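Local coordinates for protein mini spindles (Drosophila melanogaster, PDB 5VJC) that probably binds tubulin through a TOG domain built of HEAT repeats, in support of microtubule dynamics and mitotic spindle formation, at residues N58-D63 / L93-L98; L98-Y101 / V107-K110; R217-R222 / A229-I234. All coordinates share one frame; numbering follows the deposited sequence.

Contact 1: residues N58-D63 / L93-L98; sequences NMFHDD and LKWLTL
M59 lies over one face of the W95 indole, its CG 3.6 Å above the ring plane and offset toward the rim, while the M59 carbonyl oxygen lies in plane at the indole edge and F60 meets the ring in a T-shaped (edge-to-face) pair. In that pair W95 turns its edge to the face of F60, the planes at 80° and the F60 ring centre 5.8 Å from that of the five-membered ring. The setting is the all-helical HEAT-repeat array of a TOG domain, where the end of helix 53-59 packs on helix 89-99. M59 makes a CH-pi contact, CG lying 3.9 Å from the centroid of the five-membered ring of W95; SD follows in a looser, oblique Met-aromatic contact. W95 reaches across because its CG is anti to the backbone N (chi1 178°), and V70 and I71 of helix 64-77 also touch the W95 side chain. Farther along helix 89-99, L98 brings CD1 to 4.2 Å from F60 CE1. F60 is the first residue to leave helical geometry, and the carbonyl just before it is taken up by the indole: although the place of M59 O is less sure, W95 NE1 donates to it at 2.9 Å, nearly straight at 171°.

Contact 2: residues L98-Y101 / V107-K110; sequences LRFY and VLIK
Segment 98-101, which begins on helix 89-99, approaches segment 107-110 of the next helix most closely at F100 and L108, whose CA atoms are 6.6 Å apart, and Y101 N bonds back to L98 O at 3.1 Å. L108 has the largest share of the meeting, through one methyl, CD2, which lies 3.5 Å from the backbone oxygen O of R99 and 3.9 Å from CA of F100. The same methyl comes up to the edge of the F100 ring, near its plane, 3.9 Å from CD1. The CB of F100 points away from helix 105-124, yet its ring swings back to meet L108; beyond it the ring also packs on F137, H140 and L141 of helix 131-142. This is the turn between consecutive helices of a HEAT-repeat array, with five residues between the segments. Beside it V107 sets CG1, anti to its own backbone N at chi1 171°, against the aliphatic start of R99: CG1 is 4.0 Å from R99 CB and 4.1 Å from R99 CG. Past those carbons the R99 chain bends at chi2 (-41°), so that its guanidinium is carried off from V107. V107 also touches F64 and L68 of helix 64-77.

Contact 3: residues R217-R222 / A229-I234; sequences RQISDR and AALNCI
I219 and L231 set their side chains across each other at about a right angle, the central feature of a turn that joins two successive helices of the HEAT-repeat array of this TOG domain. Segment 217-222 links helix 209-217 to helix 224-241, and I219 bends back onto the second of these, its CA 5.3 Å from that of A230. The branches of I219 divide the work. CG2, anti to the backbone N, and the terminal CD1 both rest on the same methyl of L231, each 3.6 Å from CD2, so this one methyl faces both arms of the isoleucine. CG1 of I219 lies over A230, 3.7 Å from its CB, and the extended chain (chi2 176°) carries CD1 onward to I234, which it crosses obliquely. There it comes 4.1 Å from I234 CG1.

The CB of A230 points toward the turn, and its small size is consistent with the close backbone approach. Its methyl also receives Q218, whose bond to CB is directed at the helix but whose chain folds aside at chi2 (-67°), taking the amide away; R188 and L180 touch that side chain. The contact across the two segments is thus made by carbon atoms. Around it, D256 of helix 254-264 and L252 touch I219, while L260 of the same helix meets I234, so helix 254-264 and the loop before it flank the isoleucines. D221 forms a salt bridge to R188 of helix 185-202. Within the turn itself, S220 OG donates to R217 O at 3.0 Å.

Contacts 1 and 2 are neighbours, their centres 9 Å apart, and share L98 and helix 89-99: contact 1 joins that helix to the earlier helix 53-59, contact 2 joins its end to the following helix 105-124. The two also touch through R99 and M59 O, at a separation too short to be trusted. Contact 3 follows far along the chain, on helix 224-241, with its centre about 36 Å from that of contact 1 and 30 Å from that of contact 2. Contacts 1 and 3 lie on opposite sides of the chain's centre. The three thus sample both halves of an elongated stack of helices, consistent with a TOG domain presenting a long surface to tubulin.

Contact 1: residues N58-D63 / L93-L98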
loop_
_atom_site.group_PDB
_atom_site.type_symbol
_atom_site.label_atom_id
_atom_site.label_comp_id
_atom_site.label_asym_id
_atom_site.label_seq_id
_atom_site.Cartn_x
_atom_site.Cartn_y
_atom_site.Cartn_z
ATOM N N ASN A 58 -7.597 22.635 7.138
ATOM C CA ASN A 58 -6.275 22.489 6.512
ATOM C C ASN A 58 -6.150 21.233 5.671
ATOM O O ASN A 58 -5.466 21.225 4.650
ATOM C CB ASN A 58 -5.179 22.490 7.578
ATOM C CG ASN A 58 -4.930 23.871 8.140
ATOM O OD1 ASN A 58 -5.082 24.861 7.429
ATOM N ND2 ASN A 58 -4.563 23.946 9.416
ATOM N N MET A 59 -6.834 20.181 6.107
ATOM C CA MET A 59 -6.814 18.882 5.447
ATOM C C MET A 59 -7.391 18.950 4.044
ATOM O O MET A 59 -6.925 18.255 3.135
ATOM C CB MET A 59 -7.591 17.854 6.277
ATOM C CG MET A 59 -6.786 17.235 7.403
ATOM S SD MET A 59 -7.804 16.231 8.514
ATOM C CE MET A 59 -6.523 15.352 9.385
ATOM N N PHE A 60 -8.403 19.789 3.860
ATOM C CA PHE A 60 -9.062 19.842 2.565
ATOM C C PHE A 60 -8.793 21.162 1.829
ATOM O O PHE A 60 -9.467 21.506 0.868
ATOM C CB PHE A 60 -10.554 19.561 2.747
ATOM C CG PHE A 60 -10.815 18.195 3.336
ATOM C CD1 PHE A 60 -10.763 17.059 2.532
ATOM C CD2 PHE A 60 -11.023 18.032 4.700
ATOM C CE1 PHE A 60 -10.964 15.787 3.070
ATOM C CE2 PHE A 60 -11.223 16.757 5.254
ATOM C CZ PHE A 60 -11.192 15.634 4.443
ATOM N N HIS A 61 -7.755 21.863 2.257
ATOM C CA HIS A 61 -7.268 23.013 1.521
ATOM C C HIS A 61 -6.606 22.514 0.222
ATOM O O HIS A 61 -6.053 21.414 0.178
ATOM C CB HIS A 61 -6.289 23.811 2.384
ATOM C CG HIS A 61 -6.118 25.232 1.954
ATOM N ND1 HIS A 61 -5.549 25.587 0.748
ATOM C CD2 HIS A 61 -6.440 26.394 2.576
ATOM C CE1 HIS A 61 -5.528 26.904 0.643
ATOM N NE2 HIS A 61 -6.068 27.416 1.735
ATOM N N ASP A 62 -6.667 23.306 -0.837
ATOM C CA ASP A 62 -6.077 22.884 -2.105
ATOM C C ASP A 62 -4.551 23.009 -2.094
ATOM O O ASP A 62 -3.867 22.351 -2.866
ATOM C CB ASP A 62 -6.666 23.688 -3.269
ATOM C CG ASP A 62 -7.671 22.879 -4.094
ATOM O OD1 ASP A 62 -8.229 21.880 -3.574
ATOM O OD2 ASP A 62 -7.907 23.246 -5.269
ATOM N N ASP A 63 -4.025 23.844 -1.203
ATOM C CA ASP A 63 -2.602 24.170 -1.196
ATOM C C ASP A 63 -1.814 23.115 -0.422
ATOM O O ASP A 63 -2.039 22.929 0.772
ATOM C CB ASP A 63 -2.396 25.568 -0.597
ATOM C CG ASP A 63 -0.965 26.078 -0.734
ATOM O OD1 ASP A 63 -0.012 25.310 -0.470
ATOM O OD2 ASP A 63 -0.796 27.269 -1.091
ATOM N N LEU A 93 -5.764 7.345 7.619
ATOM C CA LEU A 93 -5.315 6.552 6.477
ATOM C C LEU A 93 -6.028 7.026 5.212
ATOM O O LEU A 93 -5.379 7.215 4.175
ATOM C CB LEU A 93 -5.539 5.041 6.699
ATOM C CG LEU A 93 -4.691 4.392 7.810
ATOM C CD1 LEU A 93 -5.045 2.927 8.008
ATOM C CD2 LEU A 93 -3.151 4.551 7.535
ATOM N N LYS A 94 -7.346 7.237 5.300
ATOM C CA LYS A 94 -8.118 7.745 4.157
ATOM C C LYS A 94 -7.604 9.087 3.671
ATOM O O LYS A 94 -7.508 9.316 2.459
ATOM C CB LYS A 94 -9.604 7.882 4.494
ATOM C CG LYS A 94 -10.364 6.564 4.529
ATOM C CD LYS A 94 -11.824 6.758 4.978
ATOM C CE LYS A 94 -12.575 5.432 4.891
ATOM N NZ LYS A 94 -14.013 5.569 5.278
ATOM N N TRP A 95 -7.291 9.979 4.601
ATOM C CA TRP A 95 -6.828 11.315 4.210
ATOM C C TRP A 95 -5.488 11.203 3.461
ATOM O O TRP A 95 -5.244 11.923 2.502
ATOM C CB TRP A 95 -6.672 12.243 5.422
ATOM C CG TRP A 95 -6.155 13.610 5.034
ATOM C CD1 TRP A 95 -6.850 14.600 4.390
ATOM C CD2 TRP A 95 -4.828 14.124 5.240
ATOM N NE1 TRP A 95 -6.035 15.695 4.187
ATOM C CE2 TRP A 95 -4.796 15.432 4.706
ATOM C CE3 TRP A 95 -3.668 13.613 5.839
ATOM C CZ2 TRP A 95 -3.652 16.222 4.737
ATOM C CZ3 TRP A 95 -2.525 14.405 5.867
ATOM C CH2 TRP A 95 -2.526 15.691 5.323
ATOM N N LEU A 96 -4.636 10.289 3.897
ATOM C CA LEU A 96 -3.356 10.122 3.219
ATOM C C LEU A 96 -3.553 9.506 1.828
ATOM O O LEU A 96 -2.868 9.905 0.891
ATOM C CB LEU A 96 -2.392 9.300 4.083
ATOM C CG LEU A 96 -2.021 10.153 5.306
ATOM C CD1 LEU A 96 -1.529 9.313 6.460
ATOM C CD2 LEU A 96 -0.993 11.259 4.911
ATOM N N THR A 97 -4.508 8.592 1.672
ATOM C CA THR A 97 -4.752 8.007 0.353
ATOM C C THR A 97 -5.146 9.098 -0.655
ATOM O O THR A 97 -4.811 8.992 -1.838
ATOM C CB THR A 97 -5.849 6.901 0.354
ATOM O OG1 THR A 97 -7.142 7.469 0.609
ATOM C CG2 THR A 97 -5.533 5.773 1.377
ATOM N N LEU A 98 -5.835 10.150 -0.202
ATOM C CA LEU A 98 -6.108 11.275 -1.107
ATOM C C LEU A 98 -4.821 12.000 -1.518
ATOM O O LEU A 98 -4.640 12.335 -2.679
ATOM C CB LEU A 98 -7.078 12.266 -0.465
ATOM C CG LEU A 98 -8.448 11.703 -0.121
ATOM C CD1 LEU A 98 -9.223 12.779 0.637
ATOM C CD2 LEU A 98 -9.220 11.267 -1.384
#

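Contact 2: residues L98-Y101 / V107-K110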
loop_
_atom_site.group_PDB
_atom_site.type_symbol
_atom_site.label_atom_id
_atom_site.label_comp_id
_atom_site.label_asym_id
_atom_site.label_seq_id
_atom_site.Cartn_x
_atom_site.Cartn_y
_atom_site.Cartn_z
ATOM N N LEU A 98 -5.835 10.150 -0.202
ATOM C CA LEU A 98 -6.108 11.275 -1.107
ATOM C C LEU A 98 -4.821 12.000 -1.518
ATOM O O LEU A 98 -4.640 12.335 -2.679
ATOM C CB LEU A 98 -7.078 12.266 -0.465
ATOM C CG LEU A 98 -8.448 11.703 -0.121
ATOM C CD1 LEU A 98 -9.223 12.779 0.637
ATOM C CD2 LEU A 98 -9.220 11.267 -1.384
ATOM N N ARG A 99 -3.922 12.202 -0.558
ATOM C CA ARG A 99 -2.622 12.824 -0.804
ATOM C C ARG A 99 -1.697 11.999 -1.700
ATOM O O ARG A 99 -0.719 12.522 -2.244
ATOM C CB ARG A 99 -1.907 13.101 0.528
ATOM C CG ARG A 99 -2.549 14.250 1.288
ATOM C CD ARG A 99 -2.893 15.324 0.283
ATOM N NE ARG A 99 -3.934 16.254 0.706
ATOM C CZ ARG A 99 -5.164 15.917 1.067
ATOM N NH1 ARG A 99 -5.530 14.643 1.112
ATOM N NH2 ARG A 99 -6.035 16.862 1.419
ATOM N N PHE A 100 -1.987 10.713 -1.844
ATOM C CA PHE A 100 -1.187 9.887 -2.740
ATOM C C PHE A 100 -1.447 10.226 -4.208
ATOM O O PHE A 100 -0.632 9.902 -5.068
ATOM C CB PHE A 100 -1.451 8.406 -2.489
ATOM C CG PHE A 100 -0.926 7.911 -1.162
ATOM C CD1 PHE A 100 0.027 8.630 -0.463
ATOM C CD2 PHE A 100 -1.404 6.732 -0.611
ATOM C CE1 PHE A 100 0.515 8.173 0.764
ATOM C CE2 PHE A 100 -0.923 6.266 0.616
ATOM C CZ PHE A 100 0.036 6.990 1.299
ATOM N N TYR A 101 -2.573 10.874 -4.498
ATOM C CA TYR A 101 -2.902 11.229 -5.882
ATOM C C TYR A 101 -2.462 12.644 -6.245
ATOM O O TYR A 101 -2.451 13.018 -7.417
ATOM C CB TYR A 101 -4.396 11.056 -6.125
ATOM C CG TYR A 101 -4.785 9.604 -6.109
ATOM C CD1 TYR A 101 -5.098 8.964 -4.915
ATOM C CD2 TYR A 101 -4.783 8.855 -7.276
ATOM C CE1 TYR A 101 -5.436 7.624 -4.885
ATOM C CE2 TYR A 101 -5.114 7.512 -7.257
ATOM C CZ TYR A 101 -5.446 6.906 -6.060
ATOM O OH TYR A 101 -5.784 5.578 -6.038
ATOM N N VAL A 107 4.990 16.240 0.080
ATOM C CA VAL A 107 3.846 15.709 0.829
ATOM C C VAL A 107 3.948 14.183 0.907
ATOM O O VAL A 107 3.693 13.581 1.957
ATOM C CB VAL A 107 2.493 16.133 0.193
ATOM C CG1 VAL A 107 1.344 15.398 0.856
ATOM C CG2 VAL A 107 2.293 17.641 0.316
ATOM N N LEU A 108 4.370 13.555 -0.187
ATOM C CA LEU A 108 4.515 12.107 -0.175
ATOM C C LEU A 108 5.597 11.668 0.821
ATOM O O LEU A 108 5.366 10.772 1.634
ATOM C CB LEU A 108 4.801 11.584 -1.580
ATOM C CG LEU A 108 3.727 11.858 -2.634
ATOM C CD1 LEU A 108 4.213 11.433 -4.026
ATOM C CD2 LEU A 108 2.447 11.138 -2.294
ATOM N N ILE A 109 6.761 12.315 0.801
ATOM C CA ILE A 109 7.865 11.891 1.669
ATOM C C ILE A 109 7.560 12.101 3.155
ATOM O O ILE A 109 7.841 11.245 3.992
ATOM C CB ILE A 109 9.189 12.624 1.311
ATOM C CG1 ILE A 109 9.767 12.065 -0.000
ATOM C CG2 ILE A 109 10.217 12.448 2.438
ATOM C CD1 ILE A 109 10.672 13.035 -0.770
ATOM N N LYS A 110 7.020 13.257 3.481
ATOM C CA LYS A 110 6.661 13.538 4.863
ATOM C C LYS A 110 5.451 12.690 5.320
ATOM O O LYS A 110 5.444 12.213 6.446
ATOM C CB LYS A 110 6.380 15.031 5.043
ATOM C CG LYS A 110 7.593 15.931 4.738
ATOM C CD LYS A 110 8.806 15.534 5.591
ATOM C CE LYS A 110 8.721 16.141 6.986
ATOM N NZ LYS A 110 9.903 15.747 7.812
#

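Contact 3: residues R217-R222 / A229-I234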
loop_
_atom_site.group_PDB
_atom_site.type_symbol
_atom_site.label_atom_id
_atom_site.label_comp_id
_atom_site.label_asym_id
_atom_site.label_seq_id
_atom_site.Cartn_x
_atom_site.Cartn_y
_atom_site.Cartn_z
ATOM N N ARG A 217 4.397 -14.454 -17.088
ATOM C CA ARG A 217 3.953 -13.683 -18.246
ATOM C C ARG A 217 4.765 -12.400 -18.442
ATOM O O ARG A 217 4.955 -11.944 -19.571
ATOM C CB ARG A 217 2.471 -13.328 -18.117
ATOM C CG ARG A 217 1.522 -14.481 -18.376
ATOM C CD ARG A 217 0.077 -14.034 -18.204
ATOM N NE ARG A 217 -0.884 -15.109 -18.469
ATOM C CZ ARG A 217 -1.336 -15.432 -19.681
ATOM N NH1 ARG A 217 -0.915 -14.764 -20.752
ATOM N NH2 ARG A 217 -2.209 -16.421 -19.824
ATOM N N GLN A 218 5.252 -11.832 -17.340
ATOM C CA GLN A 218 5.980 -10.567 -17.377
ATOM C C GLN A 218 7.398 -10.707 -17.935
ATOM O O GLN A 218 8.091 -9.711 -18.162
ATOM C CB GLN A 218 6.040 -9.957 -15.971
ATOM C CG GLN A 218 4.679 -9.721 -15.357
ATOM C CD GLN A 218 3.909 -8.648 -16.091
ATOM O OE1 GLN A 218 4.482 -7.652 -16.523
ATOM N NE2 GLN A 218 2.618 -8.854 -16.261
ATOM N N ILE A 219 7.842 -11.939 -18.142
ATOM C CA ILE A 219 9.200 -12.154 -18.617
ATOM C C ILE A 219 9.353 -11.660 -20.060
ATOM O O ILE A 219 10.408 -11.156 -20.446
ATOM C CB ILE A 219 9.601 -13.636 -18.495
ATOM C CG1 ILE A 219 9.778 -13.995 -17.015
ATOM C CG2 ILE A 219 10.896 -13.910 -19.241
ATOM C CD1 ILE A 219 10.075 -15.469 -16.755
ATOM N N SER A 220 8.275 -11.750 -20.828
ATOM C CA SER A 220 8.285 -11.333 -22.221
ATOM C C SER A 220 8.086 -9.826 -22.409
ATOM O O SER A 220 7.979 -9.349 -23.539
ATOM C CB SER A 220 7.211 -12.088 -22.996
ATOM O OG SER A 220 5.933 -11.871 -22.417
ATOM N N ASP A 221 8.032 -9.079 -21.307
ATOM C CA ASP A 221 7.829 -7.632 -21.378
ATOM C C ASP A 221 8.928 -6.981 -22.215
ATOM O O ASP A 221 10.075 -7.422 -22.191
ATOM C CB ASP A 221 7.801 -7.018 -19.977
ATOM C CG ASP A 221 7.180 -5.634 -19.959
ATOM O OD1 ASP A 221 7.870 -4.655 -20.320
ATOM O OD2 ASP A 221 6.001 -5.523 -19.582
ATOM N N ARG A 222 8.578 -5.937 -22.960
ATOM C CA ARG A 222 9.558 -5.279 -23.817
ATOM C C ARG A 222 10.508 -4.433 -22.987
ATOM O O ARG A 222 11.695 -4.314 -23.316
ATOM C CB ARG A 222 8.870 -4.422 -24.882
ATOM C CG ARG A 222 9.070 -4.951 -26.296
ATOM C CD ARG A 222 8.079 -4.349 -27.285
ATOM N NE ARG A 222 7.769 -5.290 -28.358
ATOM C CZ ARG A 222 7.228 -4.954 -29.527
ATOM N NH1 ARG A 222 6.939 -3.688 -29.793
ATOM N NH2 ARG A 222 6.984 -5.889 -30.435
ATOM N N ALA A 229 13.067 -8.139 -13.645
ATOM C CA ALA A 229 12.388 -8.316 -12.360
ATOM C C ALA A 229 11.564 -9.604 -12.333
ATOM O O ALA A 229 11.533 -10.303 -11.320
ATOM C CB ALA A 229 11.506 -7.107 -12.051
ATOM N N ALA A 230 10.902 -9.926 -13.441
ATOM C CA ALA A 230 10.080 -11.126 -13.483
ATOM C C ALA A 230 10.965 -12.379 -13.424
ATOM O O ALA A 230 10.618 -13.366 -12.766
ATOM C CB ALA A 230 9.210 -11.136 -14.723
ATOM N N LEU A 231 12.103 -12.321 -14.107
ATOM C CA LEU A 231 13.075 -13.413 -14.093
ATOM C C LEU A 231 13.592 -13.683 -12.689
ATOM O O LEU A 231 13.604 -14.824 -12.243
ATOM C CB LEU A 231 14.248 -13.103 -15.018
ATOM C CG LEU A 231 13.956 -13.166 -16.519
ATOM C CD1 LEU A 231 15.139 -12.639 -17.315
ATOM C CD2 LEU A 231 13.601 -14.593 -16.918
ATOM N N ASN A 232 14.038 -12.632 -12.006
ATOM C CA ASN A 232 14.511 -12.769 -10.629
ATOM C C ASN A 232 13.451 -13.365 -9.744
ATOM O O ASN A 232 13.751 -14.138 -8.830
ATOM C CB ASN A 232 14.959 -11.426 -10.067
ATOM C CG ASN A 232 16.290 -10.997 -10.614
ATOM O OD1 ASN A 232 17.091 -11.832 -11.038
ATOM N ND2 ASN A 232 16.543 -9.697 -10.612
ATOM N N CYS A 233 12.198 -13.041 -10.038
ATOM C CA CYS A 233 11.116 -13.516 -9.206
ATOM C C CYS A 233 10.852 -15.005 -9.445
ATOM O O CYS A 233 10.633 -15.758 -8.495
ATOM C CB CYS A 233 9.844 -12.697 -9.442
ATOM S SG CYS A 233 8.577 -13.087 -8.229
ATOM N N ILE A 234 10.888 -15.435 -10.701
ATOM C CA ILE A 234 10.654 -16.844 -11.013
ATOM C C ILE A 234 11.833 -17.687 -10.523
ATOM O O ILE A 234 11.640 -18.805 -10.052
ATOM C CB ILE A 234 10.415 -17.060 -12.524
ATOM C CG1 ILE A 234 9.095 -16.409 -12.927
ATOM C CG2 ILE A 234 10.356 -18.546 -12.872
ATOM C CD1 ILE A 234 7.899 -16.918 -12.137
#